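Local coordinates for uncharacterized protein (Sus scrofa, PDB 5BNF), which is porcine CD38, a member of the ADP-ribosyl cyclase family, built from a helical part and a parallel beta sheet, at residues A[8-13]-A[109-114]; A[74-79]-A[145-150]; A[156-161]-A[192-197]. One frame throughout, in Å; residues are numbered along the deposited sequence.

Contact 1: A[8-13]-A[109-114]; sequences VDFQEI and LSWCGK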
loop_
_atom_site.group_PDB
_atom_site.type_symbol
_atom_site.label_atom_id
_atom_site.label_comp_id
_atom_site.label_asym_id
_atom_site.label_seq_id
_atom_site.Cartn_x
_atom_site.Cartn_y
_atom_site.Cartn_z
ATOM N N VAL A 8 -8.085 -7.726 -17.659
ATOM C CA VAL A 8 -8.107 -7.564 -19.106
ATOM C C VAL A 8 -7.693 -6.147 -19.476
ATOM O O VAL A 8 -8.026 -5.194 -18.774
ATOM C CB VAL A 8 -9.507 -7.819 -19.686
ATOM C CG1 VAL A 8 -9.483 -7.621 -21.193
ATOM C CG2 VAL A 8 -9.962 -9.227 -19.345
ATOM N N ASP A 9 -6.971 -6.018 -20.584
ATOM C CA ASP A 9 -6.508 -4.719 -21.051
ATOM C C ASP A 9 -5.622 -4.063 -20.013
ATOM O O ASP A 9 -5.520 -2.839 -19.954
ATOM C CB ASP A 9 -7.698 -3.809 -21.351
ATOM C CG ASP A 9 -8.638 -4.409 -22.368
ATOM O OD1 ASP A 9 -8.148 -4.915 -23.403
ATOM O OD2 ASP A 9 -9.865 -4.371 -22.139
ATOM N N PHE A 10 -4.985 -4.893 -19.197
ATOM C CA PHE A 10 -4.105 -4.421 -18.146
ATOM C C PHE A 10 -3.203 -3.283 -18.614
ATOM O O PHE A 10 -3.114 -2.243 -17.965
ATOM C CB PHE A 10 -3.245 -5.578 -17.631
ATOM C CG PHE A 10 -2.247 -5.161 -16.596
ATOM C CD1 PHE A 10 -2.661 -4.816 -15.317
ATOM C CD2 PHE A 10 -0.901 -5.030 -16.923
ATOM C CE1 PHE A 10 -1.748 -4.336 -14.383
ATOM C CE2 PHE A 10 0.012 -4.551 -15.993
ATOM C CZ PHE A 10 -0.414 -4.203 -14.721
ATOM N N GLN A 11 -2.538 -3.487 -19.745
ATOM C CA GLN A 11 -1.629 -2.488 -20.294
ATOM C C GLN A 11 -2.280 -1.135 -20.546
ATOM O O GLN A 11 -1.776 -0.102 -20.113
ATOM C CB GLN A 11 -1.010 -2.999 -21.592
ATOM C CG GLN A 11 -0.086 -4.177 -21.390
ATOM C CD GLN A 11 -0.794 -5.508 -21.503
ATOM O OE1 GLN A 11 -2.007 -5.613 -21.293
ATOM N NE2 GLN A 11 -0.032 -6.546 -21.825
ATOM N N GLU A 12 -3.402 -1.149 -21.248
ATOM C CA GLU A 12 -4.122 0.072 -21.575
ATOM C C GLU A 12 -4.554 0.801 -20.312
ATOM O O GLU A 12 -4.436 2.025 -20.208
ATOM C CB GLU A 12 -5.354 -0.279 -22.398
ATOM C CG GLU A 12 -5.165 -1.515 -23.251
ATOM C CD GLU A 12 -6.469 -2.030 -23.809
ATOM O OE1 GLU A 12 -6.472 -3.140 -24.382
ATOM O OE2 GLU A 12 -7.488 -1.319 -23.671
ATOM N N ILE A 13 -5.054 0.034 -19.351
ATOM C CA ILE A 13 -5.527 0.591 -18.096
ATOM C C ILE A 13 -4.472 1.375 -17.327
ATOM O O ILE A 13 -4.713 2.522 -16.949
ATOM C CB ILE A 13 -6.099 -0.511 -17.186
ATOM C CG1 ILE A 13 -7.357 -1.094 -17.834
ATOM C CG2 ILE A 13 -6.402 0.050 -15.802
ATOM C CD1 ILE A 13 -8.099 -2.120 -16.976
ATOM N N LEU A 109 -6.119 -3.792 -9.507
ATOM C CA LEU A 109 -5.771 -4.629 -10.648
ATOM C C LEU A 109 -5.127 -5.968 -10.277
ATOM O O LEU A 109 -4.671 -6.161 -9.149
ATOM C CB LEU A 109 -4.843 -3.847 -11.574
ATOM C CG LEU A 109 -5.444 -2.800 -12.522
ATOM C CD1 LEU A 109 -6.514 -1.971 -11.853
ATOM C CD2 LEU A 109 -4.311 -1.922 -13.027
ATOM N N SER A 110 -5.113 -6.887 -11.238
ATOM C CA SER A 110 -4.508 -8.206 -11.065
ATOM C C SER A 110 -3.569 -8.481 -12.231
ATOM O O SER A 110 -3.920 -8.240 -13.384
ATOM C CB SER A 110 -5.580 -9.295 -11.022
ATOM O OG SER A 110 -6.164 -9.381 -9.735
ATOM N N TRP A 111 -2.377 -8.991 -11.942
ATOM C CA TRP A 111 -1.431 -9.271 -13.009
ATOM C C TRP A 111 -0.424 -10.380 -12.695
ATOM O O TRP A 111 -0.077 -10.628 -11.540
ATOM C CB TRP A 111 -0.685 -7.983 -13.379
ATOM C CG TRP A 111 0.236 -7.449 -12.306
ATOM C CD1 TRP A 111 1.555 -7.755 -12.135
ATOM C CD2 TRP A 111 -0.099 -6.526 -11.257
ATOM N NE1 TRP A 111 2.061 -7.086 -11.050
ATOM C CE2 TRP A 111 1.070 -6.326 -10.492
ATOM C CE3 TRP A 111 -1.267 -5.855 -10.890
ATOM C CZ2 TRP A 111 1.105 -5.476 -9.382
ATOM C CZ3 TRP A 111 -1.234 -5.008 -9.785
ATOM C CH2 TRP A 111 -0.056 -4.827 -9.044
ATOM N N CYS A 112 0.016 -11.056 -13.749
ATOM C CA CYS A 112 1.005 -12.115 -13.654
ATOM C C CYS A 112 1.323 -12.603 -15.051
ATOM O O CYS A 112 0.461 -12.621 -15.936
ATOM C CB CYS A 112 0.520 -13.277 -12.788
ATOM S SG CYS A 112 -0.848 -14.279 -13.435
ATOM N N GLY A 113 2.581 -12.970 -15.253
ATOM C CA GLY A 113 3.004 -13.440 -16.549
ATOM C C GLY A 113 3.011 -14.946 -16.629
ATOM O O GLY A 113 2.348 -15.626 -15.847
ATOM N N LYS A 114 3.782 -15.458 -17.579
ATOM C CA LYS A 114 3.886 -16.884 -17.798
ATOM C C LYS A 114 5.134 -17.172 -18.634
ATOM O O LYS A 114 5.379 -16.502 -19.638
ATOM C CB LYS A 114 2.632 -17.353 -18.528
ATOM C CG LYS A 114 2.603 -18.806 -18.928
ATOM C CD LYS A 114 1.269 -19.115 -19.586
ATOM C CE LYS A 114 1.193 -20.544 -20.093
ATOM N NZ LYS A 114 -0.136 -20.812 -20.700
#

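Contact 2: A[74-79]-A[145-150]; sequences TVFWSK and KRFAEN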
loop_
_atom_site.group_PDB
_atom_site.type_symbol
_atom_site.label_atom_id
_atom_site.label_comp_id
_atom_site.label_asym_id
_atom_site.label_seq_id
_atom_site.Cartn_x
_atom_site.Cartn_y
_atom_site.Cartn_z
ATOM N N THR A 74 1.005 11.772 5.204
ATOM C CA THR A 74 0.953 10.313 5.102
ATOM C C THR A 74 -0.095 9.677 6.005
ATOM O O THR A 74 -0.059 9.824 7.228
ATOM C CB THR A 74 2.303 9.688 5.437
ATOM O OG1 THR A 74 3.287 10.189 4.532
ATOM C CG2 THR A 74 2.233 8.185 5.311
ATOM N N VAL A 75 -1.009 8.943 5.387
ATOM C CA VAL A 75 -2.084 8.273 6.103
ATOM C C VAL A 75 -2.161 6.788 5.778
ATOM O O VAL A 75 -1.952 6.380 4.637
ATOM C CB VAL A 75 -3.428 8.920 5.767
ATOM C CG1 VAL A 75 -4.552 8.182 6.457
ATOM C CG2 VAL A 75 -3.408 10.386 6.197
ATOM N N PHE A 76 -2.465 5.989 6.798
ATOM C CA PHE A 76 -2.594 4.543 6.658
ATOM C C PHE A 76 -3.987 4.096 7.092
ATOM O O PHE A 76 -4.575 4.661 8.018
ATOM C CB PHE A 76 -1.562 3.824 7.535
ATOM C CG PHE A 76 -0.148 3.972 7.064
ATOM C CD1 PHE A 76 0.296 3.300 5.933
ATOM C CD2 PHE A 76 0.746 4.780 7.752
ATOM C CE1 PHE A 76 1.615 3.433 5.501
ATOM C CE2 PHE A 76 2.068 4.917 7.322
ATOM C CZ PHE A 76 2.500 4.243 6.199
ATOM N N TRP A 77 -4.511 3.081 6.416
ATOM C CA TRP A 77 -5.816 2.524 6.749
ATOM C C TRP A 77 -5.590 1.028 6.893
ATOM O O TRP A 77 -5.054 0.391 5.991
ATOM C CB TRP A 77 -6.816 2.788 5.630
ATOM C CG TRP A 77 -6.236 2.519 4.296
ATOM C CD1 TRP A 77 -5.545 3.399 3.519
ATOM C CD2 TRP A 77 -6.199 1.262 3.610
ATOM N NE1 TRP A 77 -5.076 2.770 2.395
ATOM C CE2 TRP A 77 -5.462 1.457 2.425
ATOM C CE3 TRP A 77 -6.714 -0.013 3.885
ATOM C CZ2 TRP A 77 -5.224 0.426 1.512
ATOM C CZ3 TRP A 77 -6.475 -1.039 2.977
ATOM C CH2 TRP A 77 -5.737 -0.811 1.804
ATOM N N SER A 78 -5.958 0.459 8.030
ATOM C CA SER A 78 -5.751 -0.967 8.198
ATOM C C SER A 78 -7.066 -1.705 8.377
ATOM O O SER A 78 -7.681 -1.665 9.443
ATOM C CB SER A 78 -4.828 -1.249 9.380
ATOM O OG SER A 78 -4.339 -2.579 9.309
ATOM N N LYS A 79 -7.486 -2.362 7.300
ATOM C CA LYS A 79 -8.715 -3.146 7.249
ATOM C C LYS A 79 -10.004 -2.341 7.432
ATOM O O LYS A 79 -11.073 -2.897 7.673
ATOM C CB LYS A 79 -8.650 -4.287 8.267
ATOM C CG LYS A 79 -9.639 -5.403 7.974
ATOM C CD LYS A 79 -9.565 -5.840 6.508
ATOM C CE LYS A 79 -10.864 -5.562 5.759
ATOM N NZ LYS A 79 -11.995 -6.413 6.224
ATOM N N LYS A 145 6.219 -0.610 1.917
ATOM C CA LYS A 145 7.491 -0.425 2.596
ATOM C C LYS A 145 8.090 0.931 2.245
ATOM O O LYS A 145 8.520 1.667 3.126
ATOM C CB LYS A 145 8.473 -1.527 2.211
ATOM C CG LYS A 145 9.843 -1.345 2.830
ATOM C CD LYS A 145 10.234 -2.556 3.653
ATOM C CE LYS A 145 11.578 -3.104 3.202
ATOM N NZ LYS A 145 11.545 -3.593 1.793
ATOM N N ARG A 146 8.127 1.252 0.957
ATOM C CA ARG A 146 8.673 2.532 0.502
ATOM C C ARG A 146 7.866 3.695 1.066
ATOM O O ARG A 146 8.429 4.657 1.576
ATOM C CB ARG A 146 8.657 2.622 -1.028
ATOM C CG ARG A 146 9.710 1.789 -1.741
ATOM C CD ARG A 146 11.106 2.331 -1.497
ATOM N NE ARG A 146 11.901 1.444 -0.657
ATOM C CZ ARG A 146 12.607 0.414 -1.110
ATOM N NH1 ARG A 146 13.298 -0.339 -0.263
ATOM N NH2 ARG A 146 12.634 0.146 -2.411
ATOM N N PHE A 147 6.542 3.595 0.965
ATOM C CA PHE A 147 5.634 4.628 1.449
ATOM C C PHE A 147 5.902 4.940 2.921
ATOM O O PHE A 147 5.888 6.093 3.325
ATOM C CB PHE A 147 4.183 4.165 1.257
ATOM C CG PHE A 147 3.146 5.245 1.481
ATOM C CD1 PHE A 147 3.115 6.381 0.679
ATOM C CD2 PHE A 147 2.163 5.093 2.459
ATOM C CE1 PHE A 147 2.119 7.350 0.840
ATOM C CE2 PHE A 147 1.166 6.056 2.629
ATOM C CZ PHE A 147 1.143 7.186 1.814
ATOM N N ALA A 148 6.166 3.909 3.714
ATOM C CA ALA A 148 6.427 4.093 5.139
ATOM C C ALA A 148 7.802 4.698 5.392
ATOM O O ALA A 148 7.969 5.535 6.285
ATOM C CB ALA A 148 6.301 2.763 5.867
ATOM N N GLU A 149 8.783 4.277 4.601
ATOM C CA GLU A 149 10.138 4.779 4.752
ATOM C C GLU A 149 10.254 6.269 4.406
ATOM O O GLU A 149 11.068 6.975 4.988
ATOM C CB GLU A 149 11.094 3.961 3.880
ATOM C CG GLU A 149 11.138 2.480 4.218
ATOM C CD GLU A 149 12.136 1.706 3.353
ATOM O OE1 GLU A 149 12.116 1.882 2.119
ATOM O OE2 GLU A 149 12.937 0.916 3.900
ATOM N N ASN A 150 9.434 6.742 3.472
ATOM C CA ASN A 150 9.469 8.141 3.057
ATOM C C ASN A 150 8.532 9.038 3.857
ATOM O O ASN A 150 8.354 10.213 3.522
ATOM C CB ASN A 150 9.106 8.276 1.573
ATOM C CG ASN A 150 10.064 7.537 0.660
ATOM O OD1 ASN A 150 11.283 7.619 0.819
ATOM N ND2 ASN A 150 9.515 6.826 -0.319
#

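Contact 3: A[156-161]-A[192-197]; sequences QVFLNG and WVIHDS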
loop_
_atom_site.group_PDB
_atom_site.type_symbol
_atom_site.label_atom_id
_atom_site.label_comp_id
_atom_site.label_asym_id
_atom_site.label_seq_id
_atom_site.Cartn_x
_atom_site.Cartn_y
_atom_site.Cartn_z
ATOM N N GLN A 156 -0.558 9.168 10.285
ATOM C CA GLN A 156 -1.833 8.731 10.820
ATOM C C GLN A 156 -2.217 7.348 10.320
ATOM O O GLN A 156 -1.768 6.904 9.262
ATOM C CB GLN A 156 -2.937 9.710 10.410
ATOM C CG GLN A 156 -2.770 11.116 10.918
ATOM C CD GLN A 156 -3.855 12.035 10.392
ATOM O OE1 GLN A 156 -3.749 12.582 9.302
ATOM N NE2 GLN A 156 -4.921 12.184 11.163
ATOM N N VAL A 157 -3.061 6.669 11.088
ATOM C CA VAL A 157 -3.544 5.357 10.700
ATOM C C VAL A 157 -4.966 5.230 11.206
ATOM O O VAL A 157 -5.247 5.571 12.354
ATOM C CB VAL A 157 -2.674 4.223 11.285
ATOM C CG1 VAL A 157 -2.691 4.271 12.800
ATOM C CG2 VAL A 157 -3.174 2.875 10.778
ATOM N N PHE A 158 -5.872 4.782 10.340
ATOM C CA PHE A 158 -7.269 4.605 10.732
ATOM C C PHE A 158 -7.556 3.129 10.966
ATOM O O PHE A 158 -7.238 2.279 10.136
ATOM C CB PHE A 158 -8.222 5.172 9.666
ATOM C CG PHE A 158 -8.162 6.670 9.536
ATOM C CD1 PHE A 158 -7.048 7.291 8.994
ATOM C CD2 PHE A 158 -9.215 7.461 9.981
ATOM C CE1 PHE A 158 -6.985 8.683 8.900
ATOM C CE2 PHE A 158 -9.157 8.847 9.889
ATOM C CZ PHE A 158 -8.043 9.458 9.347
ATOM N N LEU A 159 -8.154 2.833 12.113
ATOM C CA LEU A 159 -8.467 1.469 12.482
ATOM C C LEU A 159 -9.955 1.330 12.745
ATOM O O LEU A 159 -10.643 2.321 12.998
ATOM C CB LEU A 159 -7.666 1.081 13.723
ATOM C CG LEU A 159 -6.166 1.360 13.595
ATOM C CD1 LEU A 159 -5.460 1.071 14.909
ATOM C CD2 LEU A 159 -5.598 0.511 12.471
ATOM N N ASN A 160 -10.434 0.092 12.687
ATOM C CA ASN A 160 -11.842 -0.222 12.877
ATOM C C ASN A 160 -12.196 -0.675 14.283
ATOM O O ASN A 160 -11.869 -1.787 14.692
ATOM C CB ASN A 160 -12.255 -1.295 11.875
ATOM C CG ASN A 160 -13.719 -1.631 11.957
ATOM O OD1 ASN A 160 -14.462 -0.893 12.636
ATOM N ND2 ASN A 160 -14.131 -2.632 11.334
ATOM N N GLY A 161 -12.889 0.190 15.015
ATOM C CA GLY A 161 -13.278 -0.140 16.370
ATOM C C GLY A 161 -14.378 -1.180 16.464
ATOM O O GLY A 161 -14.704 -1.633 17.563
ATOM N N TRP A 192 -6.556 6.562 14.879
ATOM C CA TRP A 192 -7.967 6.897 15.039
ATOM C C TRP A 192 -8.760 5.599 14.976
ATOM O O TRP A 192 -8.688 4.869 13.984
ATOM C CB TRP A 192 -8.467 7.828 13.916
ATOM C CG TRP A 192 -7.729 9.135 13.770
ATOM C CD1 TRP A 192 -6.707 9.409 12.906
ATOM C CD2 TRP A 192 -7.944 10.333 14.527
ATOM N NE1 TRP A 192 -6.270 10.703 13.078
ATOM C CE2 TRP A 192 -7.012 11.291 14.068
ATOM C CE3 TRP A 192 -8.830 10.690 15.549
ATOM C CZ2 TRP A 192 -6.943 12.584 14.596
ATOM C CZ3 TRP A 192 -8.763 11.976 16.075
ATOM C CH2 TRP A 192 -7.825 12.905 15.596
ATOM N N VAL A 193 -9.495 5.296 16.040
ATOM C CA VAL A 193 -10.319 4.097 16.062
ATOM C C VAL A 193 -11.744 4.570 15.787
ATOM O O VAL A 193 -12.318 5.348 16.557
ATOM C CB VAL A 193 -10.247 3.376 17.426
ATOM C CG1 VAL A 193 -11.155 2.165 17.427
ATOM C CG2 VAL A 193 -8.824 2.937 17.704
ATOM N N ILE A 194 -12.300 4.105 14.673
ATOM C CA ILE A 194 -13.637 4.499 14.263
ATOM C C ILE A 194 -14.709 3.612 14.860
ATOM O O ILE A 194 -14.616 2.387 14.811
ATOM C CB ILE A 194 -13.781 4.453 12.736
ATOM C CG1 ILE A 194 -12.505 4.972 12.075
ATOM C CG2 ILE A 194 -14.969 5.288 12.309
ATOM C CD1 ILE A 194 -12.090 6.346 12.536
ATOM N N HIS A 195 -15.730 4.244 15.426
ATOM C CA HIS A 195 -16.843 3.528 16.034
ATOM C C HIS A 195 -18.158 3.939 15.388
ATOM O O HIS A 195 -18.356 5.101 15.038
ATOM C CB HIS A 195 -16.933 3.822 17.534
ATOM C CG HIS A 195 -15.781 3.297 18.329
ATOM N ND1 HIS A 195 -15.255 2.038 18.136
ATOM C CD2 HIS A 195 -15.080 3.845 19.348
ATOM C CE1 HIS A 195 -14.280 1.833 19.001
ATOM N NE2 HIS A 195 -14.153 2.913 19.750
ATOM N N ASP A 196 -19.052 2.972 15.236
ATOM C CA ASP A 196 -20.369 3.216 14.669
ATOM C C ASP A 196 -21.312 3.565 15.811
ATOM O O ASP A 196 -21.407 2.819 16.786
ATOM C CB ASP A 196 -20.872 1.961 13.961
ATOM C CG ASP A 196 -20.473 1.916 12.507
ATOM O OD1 ASP A 196 -19.348 2.345 12.180
ATOM O OD2 ASP A 196 -21.286 1.443 11.690
ATOM N N SER A 197 -22.003 4.694 15.706
ATOM C CA SER A 197 -22.932 5.080 16.758
ATOM C C SER A 197 -23.959 3.958 16.923
ATOM O O SER A 197 -24.645 3.873 17.942
ATOM C CB SER A 197 -23.634 6.389 16.391
ATOM O OG SER A 197 -24.279 6.950 17.521
#

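Contact 1: A[8-13]-A[109-114]
F10 meets W111 with one face of its phenyl ring turned to the methylene of the tryptophan: W111 CB lies 4.1 Å from the F10 ring centroid and 16° off the ring normal, a CH-pi contact. Next to it F10 CE1 comes within 3.8 Å of W111 CE3, on the benzo part of the indole. The plane of F10 is inclined by 31° to the five-membered ring of W111, an oblique pairing. L109 touches the same corner of the phenyl ring, its CD2 methyl lying 3.8 Å from F10 CE1. That methyl is shared, since I13 CG2, one helical turn after F10, slides past it at 4.0 Å from L109 CD2. No hydrogen bond joins the segments; large apolar groups suit a buried meeting place of this kind.

The torsions explain the approach. F10 CG is anti to the backbone N, which sends the ring out from the first turn of the helix to the extended chain 109-114. W111 CG instead sits between its own N and carbonyl carbon (chi1 67°), and from there the indole leads away from 8-13, deeper into the helical part. There it meets F41 and F139 edge-to-face and also packs on F45, F135 and V136. Its polar atom is satisfied as well, because NE1 is hydrogen-bonded to Y58 OH.

Behind these side chains, D9 occupies the N-cap position, though its side chain makes no capping bond, and I13 N bonds to D9 O at 3.0 Å to close the first turn. The loop is tied by the disulfide of C112 with C125 and by a hydrogen bond from S110 N to T7 OG1. The whole is an aromatic cluster in which the start of helix 10-25 packs on a disulfide-linked loop in the helical part of an ADP-ribosyl cyclase fold.

Contact 2: A[74-79]-A[145-150]
T74 meets F147 of the helix tip to tip, with the methyl T74 CG2 3.6 Å from F147 CE2. With OG1 beside the backbone N (chi1 -59°), CG2 stands anti to N, and this apolar branch is directed at the phenyl ring. V75 turns its side chain away from the helix, to the side of L94, and contributes its carbonyl instead: V75 O lies in the plane of the F147 ring, 3.7 Å from CE2 at the edge. A phenyl rim carries slight positive charge, so the approach is probably mildly favourable.

F76 carries the aromatic part of the contact. The edge of F147 is directed at the face of F76 in an offset edge-to-face pair, with ring planes at 81° and centroids 5.5 Å apart. The closest atoms are F76 CE1 and F147 CD2, at 3.5 Å. Further round the F76 ring, CZ approaches A148 CB at 4.1 Å, and the small alanine lets the ring come up to the helix backbone at A148 CA. F173 and E177 of helix 172-180 also contact F76.

The helix shows a different character on another side, where R146 NE and E149 OE1 form a salt bridge of 2.8 Å, nearly straight and in the guanidinium plane. Hydrophobic residues facing the strand and charged ones turned from it make an amphipathic helix. Strand 75-77 and helical segment 145-149 run 140° apart, and the arrangement is the packing of the last turn of helix 135-149 beside strand 75-77, outermost within this chain, of a parallel alpha/beta sheet.

Contact 3: A[156-161]-A[192-197]
W192 and L159 set the pairing of two parallel strands through a ladder of backbone hydrogen bonds. W192 N donates to V157 O (3.0 Å), L159 N to W192 O (2.8 Å) and I194 N to L159 O (3.0 Å), each close to straight. The last rung, G161 N to I194 O at 2.8 Å, is more bent, with an angle of 138° at the hydrogen, as strand 156-160 gives way to a turn. Glycine suits this place, where its CA packs tightly against V193 CG1 at 3.3 Å and touches the H195 ring. H195 NE2 is hydrogen-bonded to E228 OE1, whereas H195 ND1, buried against G161, has no partner in the model.

These strands are the two arms of a beta-alpha-beta unit, with helix 172-180 between them in sequence. Side chains alternate between the faces of the sheet: F158, W192 and I194 share one, while L159 and V193 lie on the other.

On the first face F158 and W192 run side by side in the same direction. The F158 ring and the five-membered ring of W192 form an offset stack, planes at 28°, with W192 CD1 over the phenyl face near its rim, 3.8 Å from F158 CZ. I194 CD1 reaches the edge of that ring, 4.0 Å from F158 CD2. Broad flat side chains on adjacent strands, pointing the same way, can lie ring against ring over that face. Beyond them, W192 also touches Q227 of strand 223-229, and F158 rests on V75 of strand 75-77.

In the fold
The three contacts run across the molecule from the helical part to the parallel sheet. Contact 1 and contact 3 lie on opposite sides of the chain's centre, their own centres about 34 Å apart, and the centre of contact 2 falls about 25 Å from that of contact 1 and about 16 Å from that of contact 3. Along the sequence the segments of contacts 1 and 2 alternate, so the two contacts are interleaved along the chain, while contact 3 opens only after both have closed. Contacts 2 and 3 touch directly, because strands 75-77 and 153-160 are neighbours in one sheet. Helix 135-149, which W111 of contact 1 also reaches, is followed in the chain by strand 153-160, which carries one side of contact 3.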